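Local structure of acetyl-CoA hydrolase/transferase family protein (Porphyromonas gingivalis, 2NVV) at residues P32-A37 and I156-D161; A38-A43 and G69-A74; L112-Y117 and P176-A181; F14-D19 and A152-V157. The protein probably hydrolyses acetyl-CoA or exchanges CoA between acetate and other acyl groups through a glutamyl-CoA thioester intermediate, and binds zinc. All coordinates share one frame; numbering follows the deposited sequence.

How the interactions relate
All four contacts belong to the N-terminal half of the chain. Interactions 1, 2 and 4 cluster on one face of its seven-stranded parallel sheet, with centres 13 to 15 Å apart. Interactions 1 and 2 share helix 35-47, interactions 1 and 4 share strand 154-160, and Val-15 of interaction 4 packs on Ile-39 of interaction 2. Along the chain, interaction 2 is nested inside the loops that interactions 1 and 4 close. Interaction 3, whose segments alternate with those of 1 and 4, lies 22 to 32 Å from the others between centres and faces the second subunit. Interactions 1, 2 and 4 thus hold the layers of one Rossmann-like unit together, whereas interaction 3 reaches the dimer interface.

Interaction 1 of 4, residues P32-A37 and I156-D161; sequences PKVVPA and IVELND
Glu-158 carries its CG anti to the backbone N (chi1 -156°) and runs extended through chi2, so that the carboxylate is delivered from strand 154-160 to the backbone at the start of helix 35-47. A chi3 of -78° then turns the two oxygens toward successive N-H groups. OE2 takes the Lys-33 N-H on its syn lone pair in a nearly straight bond, 2.5 Å from Lys-33 N to Glu-158 OE2. OE1 receives a weak bond from Val-35 N at 3.3 Å, and Val-34 N lies between the oxygens, bonding weakly to both. A negative group facing these N-H groups at a helix start probably gains from the helix dipole. Methyls wall in the carboxylate: Val-34 CG1 and Val-35 CG2 approach OE1 to 3.5 Å and 3.4 Å, and Pro-32 CB also lies against it. Two residues earlier on the strand, Ile-156 CG2 meets Val-35 CG2 at 4.1 Å. The bent end of Lys-33 is paired with Glu-126, which also accepts from Asn-160 ND2. The contact therefore fixes helix 35-47 over strands 122-127 and 154-160, with Thr-212 of strand 206-212 on one flank and Leu-67 of helix 65-73 on another.

Interaction 2 of 4, residues A38-A43 and G69-A74; sequences AIAKRA and GVLAQA
Ala-40 is the centre of the contact between segments 38-43 and 69-74, and its single methyl touches three side chains of segment 69-74. Val-70 CG2, anti to its own backbone N, reaches Ala-40 CB at 3.5 Å. Ala-74 CB, four residues further on, meets the same methyl at 3.9 Å, and Leu-71 CD1 is the third neighbour, 4.0 Å from Ala-40 CB. The small side chains of Ala-40 and Ala-74 let the segment axes approach to 8.8 Å, and the two run almost exactly alongside each other, 5° apart in the same N-to-C sense. Such parallel pairing of neighbouring helices is what successive beta-alpha-beta units of a Rossmann-like sheet produce. Helix 35-47 follows strand 20-23 and helix 65-73 follows strand 55-58, its neighbour in the sheet, and both helices pack on the same face.

Away from Ala-40 the fit loosens. On the inner side Leu-71 CD1 comes only to 4.4 Å from Ile-39 CB, because the Ile-39 chain leads off toward Val-15 and Ala-12, while Leu-71 also packs on Pro-36. Toward the C-terminal ends Ala-43 still faces the partner helix, but its methyl rests on Phe-53 and Ala-76 instead, and Ala-74 finds a further neighbour in Ile-44. The outer side is formed by Lys-41 and Gln-73, exposed residues whose long chains do not touch across the groove; Lys-41 has its CA-CB bond directed away from the other helix.

Interaction 3 of 4, residues L112-Y117 and P176-A181; sequences LRYGFY and PLDPPA
Arg-113 leaves the last turn of helix 108-113 with CG anti to the carbonyl carbon, and its CB already lies 3.6 Å from Asp-178 OD1 on the loop 176-181. The chain runs on extended at chi2 and then bends at chi3 (-63°), which brings CD equally close to OD1. NE stands between the two carboxylate oxygens, donating to OD1 at 3.1 Å and also to OD2. NH1 goes to OD2 at 2.9 Å and, on another side, touches Pro-176 CD. NH2 is directed elsewhere, into salt bridges with Glu-175 and Glu-334. The grip is therefore side-on, through NE and NH1, with guanidinium and carboxylate only 5° from coplanar and both oxygens using their syn lone pairs.

Tyr-114 approaches the same aspartate with the edge of its ring: CE1 lies 3.7 Å from Asp-178 CG, with the ring plane turned 79° from the carboxylate. Its OH meets Pro-179 CD at 3.3 Å. Gly-115 ends the helix in a Schellman motif just beyond, and the Tyr-114 ring stacks on Tyr-387 of the second subunit, so the contact lies beside the dimer interface.

Asp-178 OD2 also forms a salt bridge with Arg-182, so one carboxylate is shared by two arginines. With three acidic partners, Asp-178, Glu-175 and Glu-334, Arg-113 probably stays charged, and Asp-178 is likewise expected to stay ionised; their alternating charges would offset the close approach of Arg-113 to Arg-182.

Interaction 4 of 4, residues F14-D19 and A152-V157; sequences FVHHND and ADRIIV
The guanidinium of Arg-154 meets the loop 14-19 edge-on, with the carbonyl oxygen of Phe-14 lying within 2° of its plane. To reach it, Arg-154 sets CG in the crowded position between its backbone N and carbonyl carbon (chi1 44°) and then runs extended as far as NE. NE bonds to Phe-14 O at 2.9 Å on a lone pair in the carbonyl plane, whereas NH2 donates to the same oxygen at 3.1 Å nearly along the C=O axis. NH2 is also bridged to Asp-19 OD2 at 3.1 Å, the carboxylate being turned 64° from the guanidinium. His-16 crosses the arginine at about a right angle, CD2 lying 3.6 Å from NH2.

Asp-19 OD2 is held by the His-16 N-H at 2.7 Å, which comes from above the carboxylate plane, across the type II turn His-16 to Asp-19. Alongside the polar contacts, Ile-156 CD1 packs 4.1 Å from Phe-14 CB and 4.2 Å from Val-15 CG2. The turn leads into strand 20-23, and Arg-154 lies on strand 154-160 near its N-terminal end, with strand 122-127 between them, so the contact sits at the N-terminal ends of the central strands of the parallel sheet in a Rossmann-like fold.

Interaction 1 of 4, residues P32-A37 and I156-D161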
loop_
_atom_site.group_PDB
_atom_site.type_symbol
_atom_site.label_atom_id
_atom_site.label_comp_id
_atom_site.label_asym_id
_atom_site.label_seq_id
_atom_site.Cartn_x
_atom_site.Cartn_y
_atom_site.Cartn_z
ATOM N N PRO A 32 -0.693 29.871 5.103
ATOM C CA PRO A 32 -0.339 31.286 5.187
ATOM C C PRO A 32 -0.653 31.905 3.816
ATOM O O PRO A 32 -0.470 31.249 2.792
ATOM C CB PRO A 32 1.156 31.239 5.508
ATOM C CG PRO A 32 1.597 29.954 4.869
ATOM C CD PRO A 32 0.499 29.027 5.281
ATOM N N LYS A 33 -1.120 33.156 3.801
ATOM C CA LYS A 33 -1.506 33.816 2.556
ATOM C C LYS A 33 -0.785 35.117 2.180
ATOM O O LYS A 33 -0.905 35.587 1.042
ATOM C CB LYS A 33 -3.009 34.089 2.596
ATOM C CG LYS A 33 -3.849 32.869 2.853
ATOM C CD LYS A 33 -5.255 33.260 3.274
ATOM C CE LYS A 33 -6.136 32.032 3.485
ATOM N NZ LYS A 33 -5.684 31.186 4.610
ATOM N N VAL A 34 -0.044 35.709 3.111
ATOM C CA VAL A 34 0.623 36.968 2.800
ATOM C C VAL A 34 2.160 36.936 2.876
ATOM O O VAL A 34 2.850 37.645 2.136
ATOM C CB VAL A 34 0.053 38.106 3.697
ATOM C CG1 VAL A 34 0.625 38.007 5.089
ATOM C CG2 VAL A 34 0.341 39.465 3.080
ATOM N N VAL A 35 2.704 36.100 3.745
ATOM C CA VAL A 35 4.148 36.021 3.855
ATOM C C VAL A 35 4.814 35.352 2.648
ATOM O O VAL A 35 5.806 35.859 2.123
ATOM C CB VAL A 35 4.570 35.296 5.147
ATOM C CG1 VAL A 35 6.097 35.098 5.162
ATOM C CG2 VAL A 35 4.143 36.116 6.350
ATOM N N PRO A 36 4.289 34.195 2.194
ATOM C CA PRO A 36 4.933 33.558 1.036
ATOM C C PRO A 36 5.092 34.474 -0.187
ATOM O O PRO A 36 6.050 34.339 -0.952
ATOM C CB PRO A 36 4.049 32.334 0.768
ATOM C CG PRO A 36 2.764 32.645 1.469
ATOM C CD PRO A 36 3.189 33.361 2.704
ATOM N N ALA A 37 4.168 35.414 -0.360
ATOM C CA ALA A 37 4.242 36.350 -1.472
ATOM C C ALA A 37 5.397 37.327 -1.241
ATOM O O ALA A 37 6.064 37.755 -2.188
ATOM C CB ALA A 37 2.928 37.108 -1.602
ATOM N N ILE A 156 7.124 31.574 11.873
ATOM C CA ILE A 156 6.524 32.829 11.442
ATOM C C ILE A 156 5.015 32.637 11.479
ATOM O O ILE A 156 4.460 31.895 10.676
ATOM C CB ILE A 156 6.942 33.204 10.002
ATOM C CG1 ILE A 156 8.451 33.472 9.945
ATOM C CG2 ILE A 156 6.151 34.417 9.540
ATOM C CD1 ILE A 156 8.962 33.797 8.551
ATOM N N VAL A 157 4.358 33.301 12.421
ATOM C CA VAL A 157 2.908 33.195 12.569
ATOM C C VAL A 157 2.109 34.275 11.831
ATOM O O VAL A 157 2.519 35.433 11.735
ATOM C CB VAL A 157 2.503 33.233 14.055
ATOM C CG1 VAL A 157 0.997 33.032 14.188
ATOM C CG2 VAL A 157 3.282 32.173 14.829
ATOM N N GLU A 158 0.951 33.873 11.327
ATOM C CA GLU A 158 0.058 34.746 10.583
ATOM C C GLU A 158 -1.303 34.684 11.291
ATOM O O GLU A 158 -1.998 33.681 11.203
ATOM C CB GLU A 158 -0.038 34.210 9.160
ATOM C CG GLU A 158 -0.422 35.205 8.103
ATOM C CD GLU A 158 -0.160 34.678 6.697
ATOM O OE1 GLU A 158 1.009 34.686 6.243
ATOM O OE2 GLU A 158 -1.130 34.238 6.054
ATOM N N LEU A 159 -1.663 35.755 11.999
ATOM C CA LEU A 159 -2.919 35.826 12.757
ATOM C C LEU A 159 -4.085 36.340 11.911
ATOM O O LEU A 159 -4.239 37.552 11.725
ATOM C CB LEU A 159 -2.738 36.750 13.958
ATOM C CG LEU A 159 -3.320 36.373 15.324
ATOM C CD1 LEU A 159 -3.362 37.619 16.181
ATOM C CD2 LEU A 159 -4.706 35.794 15.201
ATOM N N ASN A 160 -4.920 35.421 11.427
ATOM C CA ASN A 160 -6.054 35.776 10.576
ATOM C C ASN A 160 -7.296 36.279 11.319
ATOM O O ASN A 160 -7.828 35.614 12.196
ATOM C CB ASN A 160 -6.442 34.578 9.712
ATOM C CG ASN A 160 -7.169 34.983 8.456
ATOM O OD1 ASN A 160 -7.888 35.978 8.438
ATOM N ND2 ASN A 160 -6.997 34.208 7.393
ATOM N N ASP A 161 -7.753 37.462 10.932
ATOM C CA ASP A 161 -8.940 38.109 11.493
ATOM C C ASP A 161 -10.212 37.271 11.356
ATOM O O ASP A 161 -11.012 37.178 12.274
ATOM C CB ASP A 161 -9.194 39.427 10.756
ATOM C CG ASP A 161 -8.851 40.627 11.580
ATOM O OD1 ASP A 161 -9.458 40.776 12.659
ATOM O OD2 ASP A 161 -7.981 41.419 11.158
#

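Interaction 2 of 4, residues A38-A43 and G69-A74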
loop_
_atom_site.group_PDB
_atom_site.type_symbol
_atom_site.label_atom_id
_atom_site.label_comp_id
_atom_site.label_asym_id
_atom_site.label_seq_id
_atom_site.Cartn_x
_atom_site.Cartn_y
_atom_site.Cartn_z
ATOM N N ALA A 38 5.624 37.682 0.021
ATOM C CA ALA A 38 6.702 38.595 0.389
ATOM C C ALA A 38 8.055 37.901 0.208
ATOM O O ALA A 38 9.072 38.559 -0.016
ATOM C CB ALA A 38 6.534 39.043 1.817
ATOM N N ILE A 39 8.063 36.575 0.319
ATOM C CA ILE A 39 9.280 35.789 0.134
ATOM C C ILE A 39 9.585 35.819 -1.353
ATOM O O ILE A 39 10.736 35.952 -1.764
ATOM C CB ILE A 39 9.087 34.300 0.492
ATOM C CG1 ILE A 39 8.520 34.137 1.904
ATOM C CG2 ILE A 39 10.397 33.573 0.321
ATOM C CD1 ILE A 39 9.424 34.604 2.985
ATOM N N ALA A 40 8.530 35.677 -2.151
ATOM C CA ALA A 40 8.642 35.684 -3.599
ATOM C C ALA A 40 9.265 36.978 -4.101
ATOM O O ALA A 40 10.160 36.941 -4.941
ATOM C CB ALA A 40 7.276 35.485 -4.222
ATOM N N LYS A 41 8.789 38.118 -3.598
ATOM C CA LYS A 41 9.332 39.420 -4.005
ATOM C C LYS A 41 10.831 39.371 -3.733
ATOM O O LYS A 41 11.665 39.619 -4.610
ATOM C CB LYS A 41 8.739 40.548 -3.162
ATOM C CG LYS A 41 7.231 40.539 -3.008
ATOM C CD LYS A 41 6.523 41.158 -4.194
ATOM C CE LYS A 41 5.030 41.296 -3.895
ATOM N NZ LYS A 41 4.276 41.848 -5.053
ATOM N N ARG A 42 11.141 39.047 -2.484
ATOM C CA ARG A 42 12.496 38.945 -1.979
ATOM C C ARG A 42 13.332 38.002 -2.837
ATOM O O ARG A 42 14.494 38.276 -3.121
ATOM C CB ARG A 42 12.418 38.453 -0.538
ATOM C CG ARG A 42 13.703 38.342 0.224
ATOM C CD ARG A 42 13.393 37.820 1.620
ATOM N NE ARG A 42 14.593 37.442 2.359
ATOM C CZ ARG A 42 15.502 38.306 2.784
ATOM N NH1 ARG A 42 15.345 39.599 2.542
ATOM N NH2 ARG A 42 16.559 37.874 3.461
ATOM N N ALA A 43 12.729 36.897 -3.261
ATOM C CA ALA A 43 13.414 35.904 -4.079
ATOM C C ALA A 43 13.728 36.464 -5.452
ATOM O O ALA A 43 14.825 36.284 -5.971
ATOM C CB ALA A 43 12.547 34.652 -4.212
ATOM N N GLY A 69 1.694 29.057 -6.226
ATOM C CA GLY A 69 1.629 29.882 -7.415
ATOM C C GLY A 69 2.656 30.994 -7.435
ATOM O O GLY A 69 3.505 31.055 -8.326
ATOM N N VAL A 70 2.585 31.876 -6.447
ATOM C CA VAL A 70 3.512 32.991 -6.378
ATOM C C VAL A 70 4.975 32.513 -6.282
ATOM O O VAL A 70 5.867 33.078 -6.927
ATOM C CB VAL A 70 3.160 33.919 -5.181
ATOM C CG1 VAL A 70 3.422 33.213 -3.858
ATOM C CG2 VAL A 70 3.956 35.199 -5.280
ATOM N N LEU A 71 5.211 31.464 -5.497
ATOM C CA LEU A 71 6.556 30.935 -5.316
ATOM C C LEU A 71 7.085 30.311 -6.602
ATOM O O LEU A 71 8.273 30.412 -6.914
ATOM C CB LEU A 71 6.560 29.911 -4.176
ATOM C CG LEU A 71 7.206 30.297 -2.828
ATOM C CD1 LEU A 71 7.490 31.798 -2.750
ATOM C CD2 LEU A 71 6.292 29.848 -1.680
ATOM N N ALA A 72 6.197 29.670 -7.350
ATOM C CA ALA A 72 6.568 29.040 -8.607
ATOM C C ALA A 72 6.844 30.098 -9.672
ATOM O O ALA A 72 7.791 29.969 -10.433
ATOM C CB ALA A 72 5.449 28.107 -9.073
ATOM N N GLN A 73 6.010 31.137 -9.733
ATOM C CA GLN A 73 6.193 32.208 -10.705
ATOM C C GLN A 73 7.512 32.910 -10.404
ATOM O O GLN A 73 8.153 33.462 -11.295
ATOM C CB GLN A 73 5.050 33.225 -10.624
ATOM C CG GLN A 73 3.675 32.667 -10.912
ATOM C CD GLN A 73 2.587 33.742 -10.900
ATOM O OE1 GLN A 73 2.514 34.578 -9.985
ATOM N NE2 GLN A 73 1.726 33.715 -11.914
ATOM N N ALA A 74 7.901 32.892 -9.133
ATOM C CA ALA A 74 9.151 33.504 -8.682
ATOM C C ALA A 74 10.339 32.586 -8.958
ATOM O O ALA A 74 11.492 32.983 -8.783
ATOM C CB ALA A 74 9.076 33.807 -7.191
#

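Interaction 3 of 4, residues L112-Y117 and P176-A181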
loop_
_atom_site.group_PDB
_atom_site.type_symbol
_atom_site.label_atom_id
_atom_site.label_comp_id
_atom_site.label_asym_id
_atom_site.label_seq_id
_atom_site.Cartn_x
_atom_site.Cartn_y
_atom_site.Cartn_z
ATOM N N LEU A 112 9.758 12.871 8.514
ATOM C CA LEU A 112 10.463 14.117 8.756
ATOM C C LEU A 112 11.177 13.932 10.083
ATOM O O LEU A 112 12.338 14.285 10.229
ATOM C CB LEU A 112 9.472 15.279 8.842
ATOM C CG LEU A 112 9.220 16.023 7.526
ATOM C CD1 LEU A 112 8.007 16.943 7.656
ATOM C CD2 LEU A 112 10.477 16.812 7.159
ATOM N N ARG A 113 10.465 13.361 11.051
ATOM C CA ARG A 113 11.018 13.112 12.368
ATOM C C ARG A 113 12.145 12.091 12.287
ATOM O O ARG A 113 13.124 12.192 13.020
ATOM C CB ARG A 113 9.918 12.628 13.318
ATOM C CG ARG A 113 8.789 13.632 13.519
ATOM C CD ARG A 113 8.010 13.337 14.789
ATOM N NE ARG A 113 7.342 12.038 14.738
ATOM C CZ ARG A 113 6.123 11.828 14.261
ATOM N NH1 ARG A 113 5.625 10.599 14.263
ATOM N NH2 ARG A 113 5.399 12.842 13.795
ATOM N N TYR A 114 12.007 11.114 11.395
ATOM C CA TYR A 114 13.025 10.078 11.202
ATOM C C TYR A 114 14.298 10.671 10.591
ATOM O O TYR A 114 15.353 10.044 10.606
ATOM C CB TYR A 114 12.499 8.963 10.279
ATOM C CG TYR A 114 11.323 8.195 10.836
ATOM C CD1 TYR A 114 10.942 8.335 12.171
ATOM C CD2 TYR A 114 10.598 7.307 10.034
ATOM C CE1 TYR A 114 9.864 7.610 12.698
ATOM C CE2 TYR A 114 9.524 6.578 10.553
ATOM C CZ TYR A 114 9.165 6.737 11.885
ATOM O OH TYR A 114 8.112 6.034 12.410
ATOM N N GLY A 115 14.177 11.876 10.041
ATOM C CA GLY A 115 15.308 12.550 9.438
ATOM C C GLY A 115 15.491 12.223 7.969
ATOM O O GLY A 115 16.530 12.564 7.385
ATOM N N PHE A 116 14.493 11.574 7.365
ATOM C CA PHE A 116 14.580 11.187 5.958
ATOM C C PHE A 116 14.764 12.358 4.995
ATOM O O PHE A 116 15.428 12.229 3.969
ATOM C CB PHE A 116 13.354 10.370 5.565
ATOM C CG PHE A 116 13.294 9.019 6.216
ATOM C CD1 PHE A 116 14.345 8.562 7.007
ATOM C CD2 PHE A 116 12.182 8.195 6.046
ATOM C CE1 PHE A 116 14.289 7.305 7.621
ATOM C CE2 PHE A 116 12.118 6.930 6.659
ATOM C CZ PHE A 116 13.177 6.490 7.447
ATOM N N TYR A 117 14.163 13.496 5.318
ATOM C CA TYR A 117 14.288 14.698 4.502
ATOM C C TYR A 117 14.986 15.616 5.477
ATOM O O TYR A 117 14.641 15.646 6.652
ATOM C CB TYR A 117 12.905 15.248 4.114
ATOM C CG TYR A 117 11.970 14.168 3.600
ATOM C CD1 TYR A 117 10.898 13.710 4.382
ATOM C CD2 TYR A 117 12.192 13.560 2.361
ATOM C CE1 TYR A 117 10.078 12.678 3.946
ATOM C CE2 TYR A 117 11.381 12.529 1.918
ATOM C CZ TYR A 117 10.326 12.088 2.712
ATOM O OH TYR A 117 9.524 11.050 2.273
ATOM N N PRO A 176 2.772 10.877 17.680
ATOM C CA PRO A 176 3.037 9.692 18.500
ATOM C C PRO A 176 4.534 9.551 18.747
ATOM O O PRO A 176 5.343 10.204 18.095
ATOM C CB PRO A 176 2.505 8.562 17.633
ATOM C CG PRO A 176 2.916 9.017 16.269
ATOM C CD PRO A 176 2.580 10.503 16.265
ATOM N N LEU A 177 4.903 8.707 19.703
ATOM C CA LEU A 177 6.311 8.464 19.960
ATOM C C LEU A 177 6.777 7.735 18.700
ATOM O O LEU A 177 5.960 7.236 17.929
ATOM C CB LEU A 177 6.478 7.574 21.196
ATOM C CG LEU A 177 6.691 8.213 22.574
ATOM C CD1 LEU A 177 6.233 9.652 22.585
ATOM C CD2 LEU A 177 5.940 7.388 23.631
ATOM N N ASP A 178 8.080 7.680 18.473
ATOM C CA ASP A 178 8.588 7.005 17.295
ATOM C C ASP A 178 9.247 5.688 17.683
ATOM O O ASP A 178 9.662 5.493 18.826
ATOM C CB ASP A 178 9.571 7.918 16.564
ATOM C CG ASP A 178 8.889 9.129 15.945
ATOM O OD1 ASP A 178 9.492 10.224 15.926
ATOM O OD2 ASP A 178 7.742 8.978 15.470
ATOM N N PRO A 179 9.333 4.745 16.737
ATOM C CA PRO A 179 9.964 3.470 17.091
ATOM C C PRO A 179 11.352 3.639 17.691
ATOM O O PRO A 179 12.081 4.567 17.355
ATOM C CB PRO A 179 9.961 2.687 15.768
ATOM C CG PRO A 179 9.780 3.734 14.707
ATOM C CD PRO A 179 8.863 4.741 15.339
ATOM N N PRO A 180 11.747 2.720 18.578
ATOM C CA PRO A 180 10.958 1.565 19.014
ATOM C C PRO A 180 10.001 1.842 20.174
ATOM O O PRO A 180 9.583 0.910 20.853
ATOM C CB PRO A 180 12.037 0.577 19.411
ATOM C CG PRO A 180 13.027 1.487 20.101
ATOM C CD PRO A 180 13.096 2.689 19.178
ATOM N N ALA A 181 9.641 3.104 20.392
ATOM C CA ALA A 181 8.771 3.466 21.507
ATOM C C ALA A 181 7.310 3.784 21.179
ATOM O O ALA A 181 6.545 4.153 22.055
ATOM C CB ALA A 181 9.379 4.641 22.249
#

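Interaction 4 of 4, residues F14-D19 and A152-V157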
loop_
_atom_site.group_PDB
_atom_site.type_symbol
_atom_site.label_atom_id
_atom_site.label_comp_id
_atom_site.label_asym_id
_atom_site.label_seq_id
_atom_site.Cartn_x
_atom_site.Cartn_y
_atom_site.Cartn_z
ATOM N N PHE A 14 13.360 36.519 7.387
ATOM C CA PHE A 14 13.795 35.371 8.174
ATOM C C PHE A 14 13.934 34.112 7.320
ATOM O O PHE A 14 14.325 33.053 7.823
ATOM C CB PHE A 14 12.825 35.097 9.319
ATOM C CG PHE A 14 12.820 36.160 10.380
ATOM C CD1 PHE A 14 12.008 37.288 10.261
ATOM C CD2 PHE A 14 13.637 36.042 11.501
ATOM C CE1 PHE A 14 12.012 38.278 11.242
ATOM C CE2 PHE A 14 13.645 37.026 12.484
ATOM C CZ PHE A 14 12.831 38.144 12.354
ATOM N N VAL A 15 13.602 34.226 6.036
ATOM C CA VAL A 15 13.713 33.105 5.110
ATOM C C VAL A 15 14.874 33.412 4.176
ATOM O O VAL A 15 14.921 34.480 3.558
ATOM C CB VAL A 15 12.421 32.917 4.278
ATOM C CG1 VAL A 15 12.608 31.798 3.270
ATOM C CG2 VAL A 15 11.245 32.607 5.200
ATOM N N HIS A 16 15.814 32.475 4.081
ATOM C CA HIS A 16 16.991 32.667 3.242
ATOM C C HIS A 16 17.104 31.600 2.165
ATOM O O HIS A 16 16.447 30.560 2.230
ATOM C CB HIS A 16 18.236 32.650 4.114
ATOM C CG HIS A 16 18.098 33.456 5.364
ATOM N ND1 HIS A 16 18.201 34.831 5.381
ATOM C CD2 HIS A 16 17.831 33.084 6.637
ATOM C CE1 HIS A 16 18.004 35.271 6.610
ATOM N NE2 HIS A 16 17.776 34.230 7.392
ATOM N N HIS A 17 17.937 31.862 1.168
ATOM C CA HIS A 17 18.120 30.915 0.087
ATOM C C HIS A 17 18.579 29.589 0.662
ATOM O O HIS A 17 19.386 29.551 1.597
ATOM C CB HIS A 17 19.155 31.437 -0.909
ATOM C CG HIS A 17 19.654 30.394 -1.858
ATOM N ND1 HIS A 17 20.965 29.967 -1.871
ATOM C CD2 HIS A 17 19.011 29.666 -2.801
ATOM C CE1 HIS A 17 21.109 29.020 -2.782
ATOM N NE2 HIS A 17 19.937 28.819 -3.360
ATOM N N ASN A 18 18.050 28.507 0.104
ATOM C CA ASN A 18 18.401 27.154 0.525
ATOM C C ASN A 18 17.785 26.726 1.855
ATOM O O ASN A 18 18.076 25.641 2.356
ATOM C CB ASN A 18 19.915 27.002 0.594
ATOM C CG ASN A 18 20.374 25.622 0.179
ATOM O OD1 ASN A 18 20.176 25.211 -0.969
ATOM N ND2 ASN A 18 20.995 24.892 1.115
ATOM N N ASP A 19 16.947 27.575 2.433
ATOM C CA ASP A 19 16.276 27.221 3.673
ATOM C C ASP A 19 15.152 26.268 3.304
ATOM O O ASP A 19 14.608 26.339 2.207
ATOM C CB ASP A 19 15.648 28.448 4.347
ATOM C CG ASP A 19 16.597 29.175 5.281
ATOM O OD1 ASP A 19 17.635 28.597 5.684
ATOM O OD2 ASP A 19 16.288 30.337 5.632
ATOM N N ALA A 152 11.060 22.951 13.251
ATOM C CA ALA A 152 11.573 24.237 12.759
ATOM C C ALA A 152 12.434 25.001 13.744
ATOM O O ALA A 152 12.189 24.971 14.943
ATOM C CB ALA A 152 10.418 25.125 12.302
ATOM N N ASP A 153 13.443 25.692 13.219
ATOM C CA ASP A 153 14.340 26.504 14.029
ATOM C C ASP A 153 13.599 27.773 14.465
ATOM O O ASP A 153 13.758 28.251 15.591
ATOM C CB ASP A 153 15.568 26.901 13.214
ATOM C CG ASP A 153 16.573 25.779 13.075
ATOM O OD1 ASP A 153 17.451 25.890 12.190
ATOM O OD2 ASP A 153 16.501 24.800 13.852
ATOM N N ARG A 154 12.800 28.323 13.558
ATOM C CA ARG A 154 12.029 29.525 13.853
ATOM C C ARG A 154 10.657 29.449 13.202
ATOM O O ARG A 154 10.484 28.814 12.157
ATOM C CB ARG A 154 12.784 30.773 13.389
ATOM C CG ARG A 154 13.407 30.636 12.025
ATOM C CD ARG A 154 14.320 31.813 11.689
ATOM N NE ARG A 154 14.841 31.697 10.327
ATOM C CZ ARG A 154 15.710 30.775 9.939
ATOM N NH1 ARG A 154 16.163 29.893 10.817
ATOM N NH2 ARG A 154 16.106 30.709 8.676
ATOM N N ILE A 155 9.677 30.089 13.840
ATOM C CA ILE A 155 8.301 30.077 13.356
ATOM C C ILE A 155 7.770 31.457 13.032
ATOM O O ILE A 155 7.943 32.393 13.805
ATOM C CB ILE A 155 7.363 29.440 14.397
ATOM C CG1 ILE A 155 7.802 28.000 14.674
ATOM C CG2 ILE A 155 5.922 29.488 13.906
ATOM C CD1 ILE A 155 7.047 27.331 15.791
ATOM N N ILE A 156 7.124 31.574 11.873
ATOM C CA ILE A 156 6.524 32.829 11.442
ATOM C C ILE A 156 5.015 32.637 11.479
ATOM O O ILE A 156 4.460 31.895 10.676
ATOM C CB ILE A 156 6.942 33.204 10.002
ATOM C CG1 ILE A 156 8.451 33.472 9.945
ATOM C CG2 ILE A 156 6.151 34.417 9.540
ATOM C CD1 ILE A 156 8.962 33.797 8.551
ATOM N N VAL A 157 4.358 33.301 12.421
ATOM C CA VAL A 157 2.908 33.195 12.569
ATOM C C VAL A 157 2.109 34.275 11.831
ATOM O O VAL A 157 2.519 35.433 11.735
ATOM C CB VAL A 157 2.503 33.233 14.055
ATOM C CG1 VAL A 157 0.997 33.032 14.188
ATOM C CG2 VAL A 157 3.282 32.173 14.829
#